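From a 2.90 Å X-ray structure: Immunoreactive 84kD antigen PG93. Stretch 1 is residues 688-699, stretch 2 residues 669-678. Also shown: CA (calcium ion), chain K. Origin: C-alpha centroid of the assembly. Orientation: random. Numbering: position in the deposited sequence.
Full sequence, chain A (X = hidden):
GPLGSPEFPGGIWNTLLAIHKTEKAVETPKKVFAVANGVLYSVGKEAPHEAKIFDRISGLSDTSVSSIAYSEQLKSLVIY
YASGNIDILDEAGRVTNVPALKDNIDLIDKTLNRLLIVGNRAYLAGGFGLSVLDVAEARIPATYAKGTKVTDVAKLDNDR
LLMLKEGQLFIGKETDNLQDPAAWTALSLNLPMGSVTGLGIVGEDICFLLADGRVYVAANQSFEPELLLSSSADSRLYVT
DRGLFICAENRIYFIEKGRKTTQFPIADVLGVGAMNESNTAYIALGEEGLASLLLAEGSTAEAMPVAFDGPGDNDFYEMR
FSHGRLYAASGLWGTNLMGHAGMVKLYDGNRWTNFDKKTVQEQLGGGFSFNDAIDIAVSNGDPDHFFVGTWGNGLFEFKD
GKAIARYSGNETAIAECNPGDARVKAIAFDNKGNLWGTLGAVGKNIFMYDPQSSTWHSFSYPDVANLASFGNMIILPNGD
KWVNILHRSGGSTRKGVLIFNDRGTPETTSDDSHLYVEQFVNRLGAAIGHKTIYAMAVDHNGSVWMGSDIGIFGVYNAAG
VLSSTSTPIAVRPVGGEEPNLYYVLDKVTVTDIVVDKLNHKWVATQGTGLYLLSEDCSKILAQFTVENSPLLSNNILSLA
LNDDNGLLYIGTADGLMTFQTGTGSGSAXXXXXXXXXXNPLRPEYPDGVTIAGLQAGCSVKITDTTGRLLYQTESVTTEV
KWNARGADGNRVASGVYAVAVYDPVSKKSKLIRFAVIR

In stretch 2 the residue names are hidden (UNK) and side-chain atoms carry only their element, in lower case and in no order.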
# COMPACT_ATOMS: atom_id res chain seq x y z
N GLY A 688 -16.95 -22.99 18.59
CA GLY A 688 -15.95 -23.89 19.18
C GLY A 688 -14.81 -23.17 19.90
O GLY A 688 -15.03 -22.09 20.45
N VAL A 689 -13.58 -23.76 19.89
CA VAL A 689 -12.39 -23.14 20.53
C VAL A 689 -11.28 -22.85 19.51
O VAL A 689 -11.18 -23.53 18.48
CB VAL A 689 -11.81 -23.91 21.75
CG1 VAL A 689 -12.81 -23.99 22.90
CG2 VAL A 689 -11.30 -25.30 21.38
N THR A 690 -10.43 -21.86 19.84
CA THR A 690 -9.27 -21.46 19.05
C THR A 690 -8.00 -21.55 19.89
O THR A 690 -7.91 -20.92 20.95
CB THR A 690 -9.45 -20.03 18.48
OG1 THR A 690 -10.65 -20.01 17.71
CG2 THR A 690 -8.25 -19.56 17.62
N ILE A 691 -7.02 -22.37 19.42
CA ILE A 691 -5.69 -22.48 20.02
C ILE A 691 -4.90 -21.37 19.40
O ILE A 691 -4.86 -21.30 18.18
CB ILE A 691 -4.98 -23.87 19.87
CG1 ILE A 691 -5.89 -25.08 20.24
CG2 ILE A 691 -3.65 -23.90 20.64
CD1 ILE A 691 -6.61 -25.03 21.57
N ALA A 692 -4.34 -20.48 20.21
CA ALA A 692 -3.59 -19.35 19.68
C ALA A 692 -2.23 -19.21 20.39
O ALA A 692 -1.96 -19.97 21.33
CB ALA A 692 -4.40 -18.07 19.81
N GLY A 693 -1.39 -18.31 19.88
CA GLY A 693 -0.03 -18.08 20.36
C GLY A 693 0.93 -19.22 20.04
O GLY A 693 2.01 -19.31 20.64
N LEU A 694 0.57 -20.08 19.07
CA LEU A 694 1.37 -21.22 18.63
C LEU A 694 2.53 -20.81 17.74
O LEU A 694 2.73 -19.62 17.47
CB LEU A 694 0.49 -22.22 17.85
CG LEU A 694 -0.59 -22.98 18.59
CD1 LEU A 694 -1.48 -23.63 17.63
CD2 LEU A 694 -0.02 -24.03 19.46
N GLN A 695 3.28 -21.82 17.25
CA GLN A 695 4.40 -21.70 16.32
C GLN A 695 4.12 -22.67 15.18
O GLN A 695 3.73 -23.79 15.47
CB GLN A 695 5.73 -22.01 17.04
CG GLN A 695 6.97 -21.37 16.41
CD GLN A 695 7.19 -19.95 16.88
OE1 GLN A 695 7.85 -19.70 17.89
NE2 GLN A 695 6.68 -18.99 16.14
N ALA A 696 4.22 -22.24 13.92
CA ALA A 696 3.95 -23.10 12.76
C ALA A 696 4.91 -24.28 12.73
O ALA A 696 6.10 -24.10 12.94
CB ALA A 696 4.06 -22.30 11.48
N GLY A 697 4.36 -25.48 12.53
CA GLY A 697 5.08 -26.75 12.51
C GLY A 697 4.95 -27.57 13.78
O GLY A 697 5.52 -28.66 13.88
N CYS A 698 4.18 -27.06 14.76
CA CYS A 698 3.98 -27.67 16.06
C CYS A 698 2.95 -28.78 15.99
O CYS A 698 1.96 -28.67 15.28
CB CYS A 698 3.55 -26.62 17.08
SG CYS A 698 4.92 -25.80 17.93
N SER A 699 3.15 -29.82 16.81
CA SER A 699 2.17 -30.86 16.98
C SER A 699 1.17 -30.34 18.02
O SER A 699 1.59 -29.80 19.04
CB SER A 699 2.83 -32.15 17.44
OG SER A 699 1.85 -33.13 17.76
N UNK A 669 10.93 -18.85 25.30
CA UNK A 669 9.55 -18.41 25.54
C UNK A 669 8.65 -18.53 24.27
O UNK A 669 7.55 -17.97 24.25
c UNK A 669 9.51 -16.99 26.10
o UNK A 669 10.11 -16.94 27.39
N UNK A 670 9.10 -19.30 23.26
CA UNK A 670 8.39 -19.47 21.99
C UNK A 670 7.00 -20.13 22.17
O UNK A 670 6.07 -19.77 21.45
c UNK A 670 10.08 -22.45 20.08
c UNK A 670 9.68 -21.63 21.29
c UNK A 670 9.25 -20.22 20.94
o UNK A 670 11.30 -22.68 19.89
o UNK A 670 9.18 -22.88 19.32
N UNK A 671 6.86 -21.06 23.13
CA UNK A 671 5.57 -21.70 23.38
C UNK A 671 4.92 -21.17 24.65
O UNK A 671 3.80 -21.56 24.97
c UNK A 671 5.96 -23.95 22.10
c UNK A 671 5.99 -25.44 22.32
c UNK A 671 5.70 -23.23 23.43
c UNK A 671 4.92 -23.61 21.04
N UNK A 672 5.60 -20.24 25.36
CA UNK A 672 5.10 -19.64 26.59
C UNK A 672 3.82 -18.81 26.36
O UNK A 672 3.14 -18.45 27.32
c UNK A 672 6.18 -18.74 27.23
c UNK A 672 7.30 -19.45 27.98
o UNK A 672 7.44 -20.70 27.83
o UNK A 672 8.08 -18.76 28.68
N UNK A 673 3.50 -18.55 25.09
CA UNK A 673 2.32 -17.77 24.72
C UNK A 673 1.12 -18.54 24.21
O UNK A 673 0.19 -17.92 23.68
N UNK A 674 1.08 -19.87 24.36
CA UNK A 674 -0.07 -20.64 23.86
C UNK A 674 -1.28 -20.41 24.80
O UNK A 674 -1.09 -20.29 26.01
c UNK A 674 -0.95 -22.90 23.06
c UNK A 674 1.45 -22.33 22.69
c UNK A 674 0.25 -22.15 23.62
N UNK A 675 -2.51 -20.30 24.23
CA UNK A 675 -3.76 -20.10 24.99
C UNK A 675 -5.02 -20.54 24.20
O UNK A 675 -4.99 -20.58 22.97
c UNK A 675 -4.33 -15.67 22.33
c UNK A 675 -5.42 -16.04 23.10
o UNK A 675 -4.47 -14.74 21.33
c UNK A 675 -4.05 -17.63 24.32
c UNK A 675 -5.28 -17.01 24.09
c UNK A 675 -3.09 -16.25 22.57
c UNK A 675 -3.89 -18.64 25.44
c UNK A 675 -2.97 -17.23 23.55
N UNK A 676 -6.10 -20.89 24.92
CA UNK A 676 -7.38 -21.31 24.33
C UNK A 676 -8.41 -20.26 24.63
O UNK A 676 -8.50 -19.79 25.77
c UNK A 676 -7.92 -22.69 24.80
c UNK A 676 -8.87 -23.29 23.78
c UNK A 676 -6.82 -23.67 25.16
N UNK A 677 -9.23 -19.92 23.64
CA UNK A 677 -10.32 -18.99 23.80
C UNK A 677 -11.48 -19.46 22.94
O UNK A 677 -11.29 -19.80 21.76
c UNK A 677 -10.58 -16.63 21.26
o UNK A 677 -8.71 -16.19 18.12
c UNK A 677 -10.28 -16.28 19.94
c UNK A 677 -9.92 -17.52 23.53
c UNK A 677 -8.03 -17.04 20.25
c UNK A 677 -9.61 -17.18 22.09
c UNK A 677 -9.01 -16.49 19.43
c UNK A 677 -8.33 -17.36 21.58
N UNK A 678 -12.69 -19.54 23.52
CA UNK A 678 -13.03 -19.16 24.90
C UNK A 678 -12.78 -20.28 25.93
O UNK A 678 -12.94 -21.47 25.66
c UNK A 678 -15.04 -19.67 23.68
c UNK A 678 -14.50 -18.79 24.79
c UNK A 678 -13.88 -19.98 22.77
CA CA K . 10.80 -23.50 17.67

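Position 669 carries one carbon and then one oxygen, out of reach of stretch 1, and a short hydroxyl of this kind is Ser 669. It takes no part in the contact.

At position 670 three carbons run in line, the last bearing two oxygens. Both oxygens lie 2.4 Å from the calcium ion, the grip of a bidentate carboxylate, while CB sits 3.4 Å from Gln 695 OE1. This is Glu 670.

Position 671 has four carbons, forked at the second, with no polar atom. A terminal carbon comes within 3.8 Å of Cys 698 SG. The fork identifies Leu 671, which also opens a type I turn running to position 674.

Position 672 has two carbons, the second with two oxygens, and reaches nothing on stretch 1. It is Asp 672, whose OD1 accepts a hydrogen bond from Ser 669 OG at 3.0 Å, so that serine is tied within its own stretch.

Position 673 has no side-chain atoms, so it is Gly 673. Its O meets Gly 693 CA at 3.3 Å in a nearly straight CA-H...O contact. There is room here for a CB; at Gly 693 there is not, since an ideal CB would fall 1.8 Å from Gly 673 O, and the positive phi there also favours glycine.

Position 674 shows one carbon carrying two more, a beta-branched apolar group packed against Ile 691 and Leu 694. This is Val 674; its CG1 lies 3.8 Å from Ile 691 CG2 and 3.9 Å from Leu 694 CD2.

Position 675 has one carbon, then a six-carbon ring bearing an oxygen, and Ala 692 CB sits over a face of that ring, 3.8 Å from its centroid. The hydroxylated ring makes it Tyr 675.

Position 676 repeats the three-carbon fork, but lies between Val 689 and Ile 691. It is Val 676, with CG1 3.6 Å from both Val 689 CB and Ile 691 CD1.

Position 677 is a second ring with an oxygen. Thr 690 CB lies over one face and Ala 692 CB near the edge. It is Tyr 677, and its OH stands 3.4 Å from Thr 690 CG2.

Position 678 has three carbons closing onto the backbone N, which only proline does. Pro 678 follows a cis peptide bond, and its CD touches Gly 688 O at 3.3 Å.

The contact works as a short antiparallel ladder. Thr 690 pairs with Tyr 677 and Ala 692 with Tyr 675, each through two backbone hydrogen bonds: Ala 692 N to Tyr 675 O is 2.8 Å, and Thr 690 N to Tyr 677 O is 2.9 Å. Alternation then sorts the side chains. One face joins Ile 691 to Val 676 through aliphatic packing; the other sets both tyrosine rings over small partners, Ala 692 and Thr 690. The rule to read is pairing by size: a broad ring covers a short neighbour across the strands, while branched aliphatics pack on the other face.

Stretch 2 (669-678) SELDGVYVYP
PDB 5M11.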